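Local coordinates for 4-alpha-glucanotransferase (Aquifex aeolicus, PDB 1TZ7), which belongs to the amylomaltase or D-enzyme family of glucanotransferases and is built around an eight-stranded parallel beta/alpha barrel, at residues 48-52 / 486-490; 35-39 / 107-111. All coordinates share one frame; numbering follows the deposited sequence.

Contact 1 (48-52 / 486-490)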
loop_
_atom_site.group_PDB
_atom_site.type_symbol
_atom_site.label_atom_id
_atom_site.label_comp_id
_atom_site.label_asym_id
_atom_site.label_seq_id
_atom_site.Cartn_x
_atom_site.Cartn_y
_atom_site.Cartn_z
ATOM N N ARG A 48 -5.757 -18.477 -6.581
ATOM C CA ARG A 48 -6.642 -18.509 -7.745
ATOM C C ARG A 48 -6.463 -17.257 -8.601
ATOM O O ARG A 48 -6.543 -17.321 -9.822
ATOM C CB ARG A 48 -8.101 -18.629 -7.299
ATOM C CG ARG A 48 -9.114 -18.673 -8.456
ATOM C CD ARG A 48 -9.735 -20.050 -8.695
ATOM N NE ARG A 48 -10.476 -20.535 -7.528
ATOM C CZ ARG A 48 -11.674 -20.080 -7.149
ATOM N NH1 ARG A 48 -12.285 -19.123 -7.844
ATOM N NH2 ARG A 48 -12.260 -20.587 -6.072
ATOM N N PHE A 49 -6.223 -16.124 -7.948
ATOM C CA PHE A 49 -6.029 -14.866 -8.648
ATOM C C PHE A 49 -4.692 -14.852 -9.384
ATOM O O PHE A 49 -4.607 -14.380 -10.505
ATOM C CB PHE A 49 -6.101 -13.688 -7.674
ATOM C CG PHE A 49 -5.751 -12.368 -8.299
ATOM C CD1 PHE A 49 -6.577 -11.801 -9.259
ATOM C CD2 PHE A 49 -4.586 -11.695 -7.936
ATOM C CE1 PHE A 49 -6.254 -10.585 -9.844
ATOM C CE2 PHE A 49 -4.258 -10.468 -8.524
ATOM C CZ PHE A 49 -5.086 -9.919 -9.472
ATOM N N LEU A 50 -3.650 -15.378 -8.740
ATOM C CA LEU A 50 -2.350 -15.534 -9.392
ATOM C C LEU A 50 -2.442 -16.469 -10.606
ATOM O O LEU A 50 -1.816 -16.218 -11.627
ATOM C CB LEU A 50 -1.308 -16.060 -8.396
ATOM C CG LEU A 50 -0.862 -15.076 -7.302
ATOM C CD1 LEU A 50 0.159 -15.732 -6.384
ATOM C CD2 LEU A 50 -0.291 -13.795 -7.905
ATOM N N ASP A 51 -3.237 -17.542 -10.483
ATOM C CA ASP A 51 -3.479 -18.468 -11.608
ATOM C C ASP A 51 -4.132 -17.742 -12.766
ATOM O O ASP A 51 -3.833 -18.007 -13.911
ATOM C CB ASP A 51 -4.388 -19.629 -11.177
ATOM C CG ASP A 51 -3.680 -20.640 -10.309
ATOM O OD1 ASP A 51 -2.435 -20.613 -10.240
ATOM O OD2 ASP A 51 -4.294 -21.509 -9.657
ATOM N N PHE A 52 -5.043 -16.828 -12.443
ATOM C CA PHE A 52 -5.733 -16.023 -13.449
ATOM C C PHE A 52 -4.754 -15.041 -14.145
ATOM O O PHE A 52 -4.770 -14.905 -15.369
ATOM C CB PHE A 52 -6.897 -15.262 -12.791
ATOM C CG PHE A 52 -7.528 -14.218 -13.673
ATOM C CD1 PHE A 52 -7.265 -12.868 -13.469
ATOM C CD2 PHE A 52 -8.399 -14.581 -14.689
ATOM C CE1 PHE A 52 -7.849 -11.904 -14.272
ATOM C CE2 PHE A 52 -8.988 -13.616 -15.495
ATOM C CZ PHE A 52 -8.708 -12.276 -15.285
ATOM N N ASP A 486 -17.555 -13.844 -10.517
ATOM C CA ASP A 486 -16.529 -14.712 -11.106
ATOM C C ASP A 486 -15.725 -13.945 -12.156
ATOM O O ASP A 486 -16.120 -13.861 -13.318
ATOM C CB ASP A 486 -17.173 -15.957 -11.739
ATOM C CG ASP A 486 -16.131 -16.948 -12.289
ATOM O OD1 ASP A 486 -14.915 -16.721 -12.096
ATOM O OD2 ASP A 486 -16.444 -17.970 -12.925
ATOM N N TYR A 487 -14.592 -13.392 -11.732
ATOM C CA TYR A 487 -13.773 -12.539 -12.592
ATOM C C TYR A 487 -13.012 -13.331 -13.666
ATOM O O TYR A 487 -12.468 -12.740 -14.594
ATOM C CB TYR A 487 -12.772 -11.733 -11.746
ATOM C CG TYR A 487 -11.819 -12.590 -10.946
ATOM C CD1 TYR A 487 -12.129 -12.978 -9.650
ATOM C CD2 TYR A 487 -10.610 -13.013 -11.486
ATOM C CE1 TYR A 487 -11.264 -13.764 -8.907
ATOM C CE2 TYR A 487 -9.734 -13.802 -10.751
ATOM C CZ TYR A 487 -10.071 -14.174 -9.458
ATOM O OH TYR A 487 -9.214 -14.956 -8.713
ATOM N N THR A 488 -12.972 -14.660 -13.534
ATOM C CA THR A 488 -12.207 -15.501 -14.482
ATOM C C THR A 488 -12.930 -15.662 -15.825
ATOM O O THR A 488 -12.342 -16.139 -16.796
ATOM C CB THR A 488 -11.903 -16.903 -13.876
ATOM O OG1 THR A 488 -13.119 -17.630 -13.669
ATOM C CG2 THR A 488 -11.286 -16.792 -12.485
ATOM N N GLN A 489 -14.204 -15.265 -15.874
ATOM C CA GLN A 489 -14.949 -15.218 -17.142
ATOM C C GLN A 489 -14.350 -14.171 -18.094
ATOM O O GLN A 489 -14.547 -14.240 -19.305
ATOM C CB GLN A 489 -16.429 -14.894 -16.887
ATOM C CG GLN A 489 -17.167 -15.925 -16.035
ATOM C CD GLN A 489 -17.011 -17.339 -16.558
ATOM O OE1 GLN A 489 -17.373 -17.628 -17.699
ATOM N NE2 GLN A 489 -16.472 -18.227 -15.726
ATOM N N LYS A 490 -13.619 -13.210 -17.532
ATOM C CA LYS A 490 -13.004 -12.141 -18.320
ATOM C C LYS A 490 -11.700 -12.593 -19.006
ATOM O O LYS A 490 -11.059 -11.807 -19.687
ATOM C CB LYS A 490 -12.713 -10.925 -17.428
ATOM C CG LYS A 490 -13.944 -10.344 -16.729
ATOM C CD LYS A 490 -14.859 -9.633 -17.711
ATOM C CE LYS A 490 -16.035 -8.990 -17.002
ATOM N NZ LYS A 490 -17.228 -8.905 -17.878
#

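Contact 2 (35-39 / 107-111)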
loop_
_atom_site.group_PDB
_atom_site.type_symbol
_atom_site.label_atom_id
_atom_site.label_comp_id
_atom_site.label_asym_id
_atom_site.label_seq_id
_atom_site.Cartn_x
_atom_site.Cartn_y
_atom_site.Cartn_z
ATOM N N SER A 35 -12.498 -14.018 -0.575
ATOM C CA SER A 35 -12.328 -15.091 0.398
ATOM C C SER A 35 -13.552 -15.181 1.315
ATOM O O SER A 35 -14.277 -14.204 1.481
ATOM C CB SER A 35 -11.069 -14.859 1.228
ATOM O OG SER A 35 -9.936 -14.680 0.394
ATOM N N PRO A 36 -13.777 -16.357 1.906
ATOM C CA PRO A 36 -15.056 -16.662 2.550
ATOM C C PRO A 36 -15.201 -16.141 3.991
ATOM O O PRO A 36 -16.234 -16.391 4.597
ATOM C CB PRO A 36 -15.098 -18.210 2.539
ATOM C CG PRO A 36 -13.735 -18.662 1.970
ATOM C CD PRO A 36 -12.841 -17.486 1.990
ATOM N N TYR A 37 -14.196 -15.437 4.523
ATOM C CA TYR A 37 -14.187 -15.103 5.961
ATOM C C TYR A 37 -14.267 -13.590 6.233
ATOM O O TYR A 37 -13.656 -13.080 7.180
ATOM C CB TYR A 37 -12.965 -15.724 6.637
ATOM C CG TYR A 37 -12.935 -17.223 6.495
ATOM C CD1 TYR A 37 -13.846 -18.019 7.177
ATOM C CD2 TYR A 37 -12.017 -17.845 5.658
ATOM C CE1 TYR A 37 -13.836 -19.395 7.044
ATOM C CE2 TYR A 37 -11.997 -19.222 5.516
ATOM C CZ TYR A 37 -12.912 -19.994 6.215
ATOM O OH TYR A 37 -12.902 -21.364 6.082
ATOM N N GLY A 38 -15.040 -12.886 5.403
ATOM C CA GLY A 38 -15.409 -11.503 5.673
ATOM C C GLY A 38 -14.480 -10.515 5.007
ATOM O O GLY A 38 -14.769 -9.329 4.942
ATOM N N ILE A 39 -13.360 -11.014 4.506
ATOM C CA ILE A 39 -12.333 -10.172 3.911
ATOM C C ILE A 39 -11.380 -11.040 3.082
ATOM O O ILE A 39 -11.265 -12.241 3.317
ATOM C CB ILE A 39 -11.550 -9.412 5.034
ATOM C CG1 ILE A 39 -10.680 -8.316 4.436
ATOM C CG2 ILE A 39 -10.697 -10.386 5.859
ATOM C CD1 ILE A 39 -10.294 -7.240 5.435
ATOM N N LEU A 107 -14.196 -22.336 12.259
ATOM C CA LEU A 107 -14.340 -21.673 10.961
ATOM C C LEU A 107 -15.795 -21.302 10.706
ATOM O O LEU A 107 -16.710 -22.026 11.102
ATOM C CB LEU A 107 -13.825 -22.575 9.832
ATOM C CG LEU A 107 -12.312 -22.816 9.793
ATOM C CD1 LEU A 107 -11.961 -23.750 8.651
ATOM C CD2 LEU A 107 -11.542 -21.497 9.666
ATOM N N LYS A 108 -16.000 -20.172 10.038
ATOM C CA LYS A 108 -17.312 -19.541 9.975
ATOM C C LYS A 108 -17.445 -18.691 8.699
ATOM O O LYS A 108 -16.925 -17.580 8.625
ATOM C CB LYS A 108 -17.525 -18.671 11.212
ATOM C CG LYS A 108 -18.831 -17.901 11.227
ATOM C CD LYS A 108 -19.057 -17.222 12.575
ATOM C CE LYS A 108 -17.840 -16.383 13.007
ATOM N NZ LYS A 108 -18.208 -15.239 13.894
ATOM N N ARG A 109 -18.150 -19.227 7.708
ATOM C CA ARG A 109 -18.274 -18.579 6.404
ATOM C C ARG A 109 -19.147 -17.318 6.485
ATOM O O ARG A 109 -20.144 -17.286 7.204
ATOM C CB ARG A 109 -18.874 -19.556 5.378
ATOM C CG ARG A 109 -17.905 -19.990 4.289
ATOM C CD ARG A 109 -16.772 -20.892 4.784
ATOM N NE ARG A 109 -16.819 -22.229 4.183
ATOM C CZ ARG A 109 -16.574 -22.491 2.895
ATOM N NH1 ARG A 109 -16.263 -21.507 2.054
ATOM N NH2 ARG A 109 -16.643 -23.740 2.446
ATOM N N PHE A 110 -18.751 -16.288 5.741
ATOM C CA PHE A 110 -19.613 -15.138 5.467
ATOM C C PHE A 110 -19.854 -15.037 3.952
ATOM O O PHE A 110 -18.973 -15.366 3.161
ATOM C CB PHE A 110 -18.957 -13.846 5.968
ATOM C CG PHE A 110 -18.692 -13.832 7.453
ATOM C CD1 PHE A 110 -19.621 -13.290 8.332
ATOM C CD2 PHE A 110 -17.511 -14.356 7.969
ATOM C CE1 PHE A 110 -19.376 -13.275 9.701
ATOM C CE2 PHE A 110 -17.265 -14.341 9.339
ATOM C CZ PHE A 110 -18.196 -13.802 10.200
ATOM N N PRO A 111 -21.047 -14.581 3.552
ATOM C CA PRO A 111 -21.355 -14.363 2.129
ATOM C C PRO A 111 -20.468 -13.283 1.495
ATOM O O PRO A 111 -19.997 -12.379 2.199
ATOM C CB PRO A 111 -22.825 -13.907 2.153
ATOM C CG PRO A 111 -23.339 -14.323 3.489
ATOM C CD PRO A 111 -22.188 -14.249 4.419
#

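Contact 1 (48-52 / 486-490)
Phe52 swings its ring out from helix 44-56 with CG anti to the backbone N (chi1 170°), while Tyr487 holds its CG between the backbone N and the carbonyl carbon (chi1 60°), which carries its ring across to the helix. The two meet as a T-shaped pair, ring centroids 5.1 Å apart and planes at 86°. Tyr487 presents the edge: its CD2 stands over the centre of the Phe52 ring, 3.8 Å above the plane, and CE2 lies against Phe52 CG and CB. The far end of the tyrosine runs on to the helix backbone, where Tyr487 OH lies 3.2 Å from Phe49 CA. It also comes near Phe49 N, but the angle is too poor for a hydrogen bond, and CG of Arg48 lies beside it. Phe49 crosses Tyr487 at about a right angle, its CD1 4.0 Å from Tyr487 CE2. The guanidinium of Arg48 has its salt bridge within its own helix, with Glu45.

Next along the chain, Thr488 comes in obliquely, its CA 3.9 Å from Phe52 CE2 and its methyl over a face of Tyr487. The turn carrying these residues is tied down by Asp486. Its OD1 takes Thr488 OG1 at 2.6 Å on the syn side and also accepts from Thr488 N, making an Asx turn. Its OD2 receives Gln489 NE2 at 2.8 Å from above the carboxylate plane. Three donors probably keep this group ionised.

Ile26 of strand 23-27 and Leu460 of helix 457-460 also touch Phe52, and Met457 touches Tyr487. The aromatic cluster thus joins the helix after the first barrel strand to the turn that enters the C-terminal helix 491-500, near the seam where first and last strands of a beta/alpha barrel adjoin.

Contact 2 (35-39 / 107-111)
Two irregular loops meet here, the one between strand 23-27 and helix 44-56 and the one between helices 94-98 and 117-133, with Pro36 and Tyr37 on one side and Leu107, Arg109 and Phe110 on the other. Between 35-39 and 107-111 the one hydrogen bond runs from Phe110 N to Pro36 O, at 2.8 Å and almost straight, with an N-H...O angle of 176°. Arg109 CA adds a CA-H...O contact to the same carbonyl, and the arginine chain, bent at chi2 and chi3, brings NH1 to 3.5 Å from Pro36 CB.

Tyr37 starts out pointing away from the other loop, yet its ring returns to it. Lys108 O lies at the ring edge, 3.4 Å from Tyr37 CD1, and the methyls of Leu107 rest against the hydroxyl end, with CD2 4.0 Å from Tyr37 CZ. That hydroxyl is hydrogen-bonded to Glu94. Phe110 CD2 comes to 3.9 Å from Gly38 N, where the backbone turns through a positive phi of 94°.

Around the pair, Leu107 packs on Leu97 of helix 94-98, Phe110 on Val119 of helix 117-133, and Gly38 makes a backbone hydrogen bond with Leu116, just ahead of that helix.

In the fold
The two contacts interleave along the chain, in the order 35-39, 48-52, 107-111, 486-490. Both draw on the connection after the first barrel strand, 23-27: contact 2 uses the loop leaving it and contact 1 the helix 44-56 that follows. Their centres lie 19 Å apart and their nearest atoms about 8 Å, on the same side of the molecule's centre, without touching. Arg482, a few residues before 486-490, hydrogen-bonds to Ser35 O, so the C-terminal region approaches both. Together they tie the loop leaving strand 23-27 and helix 44-56 to a distant part of the sequence near the last helix and to the loop before helix 117-133.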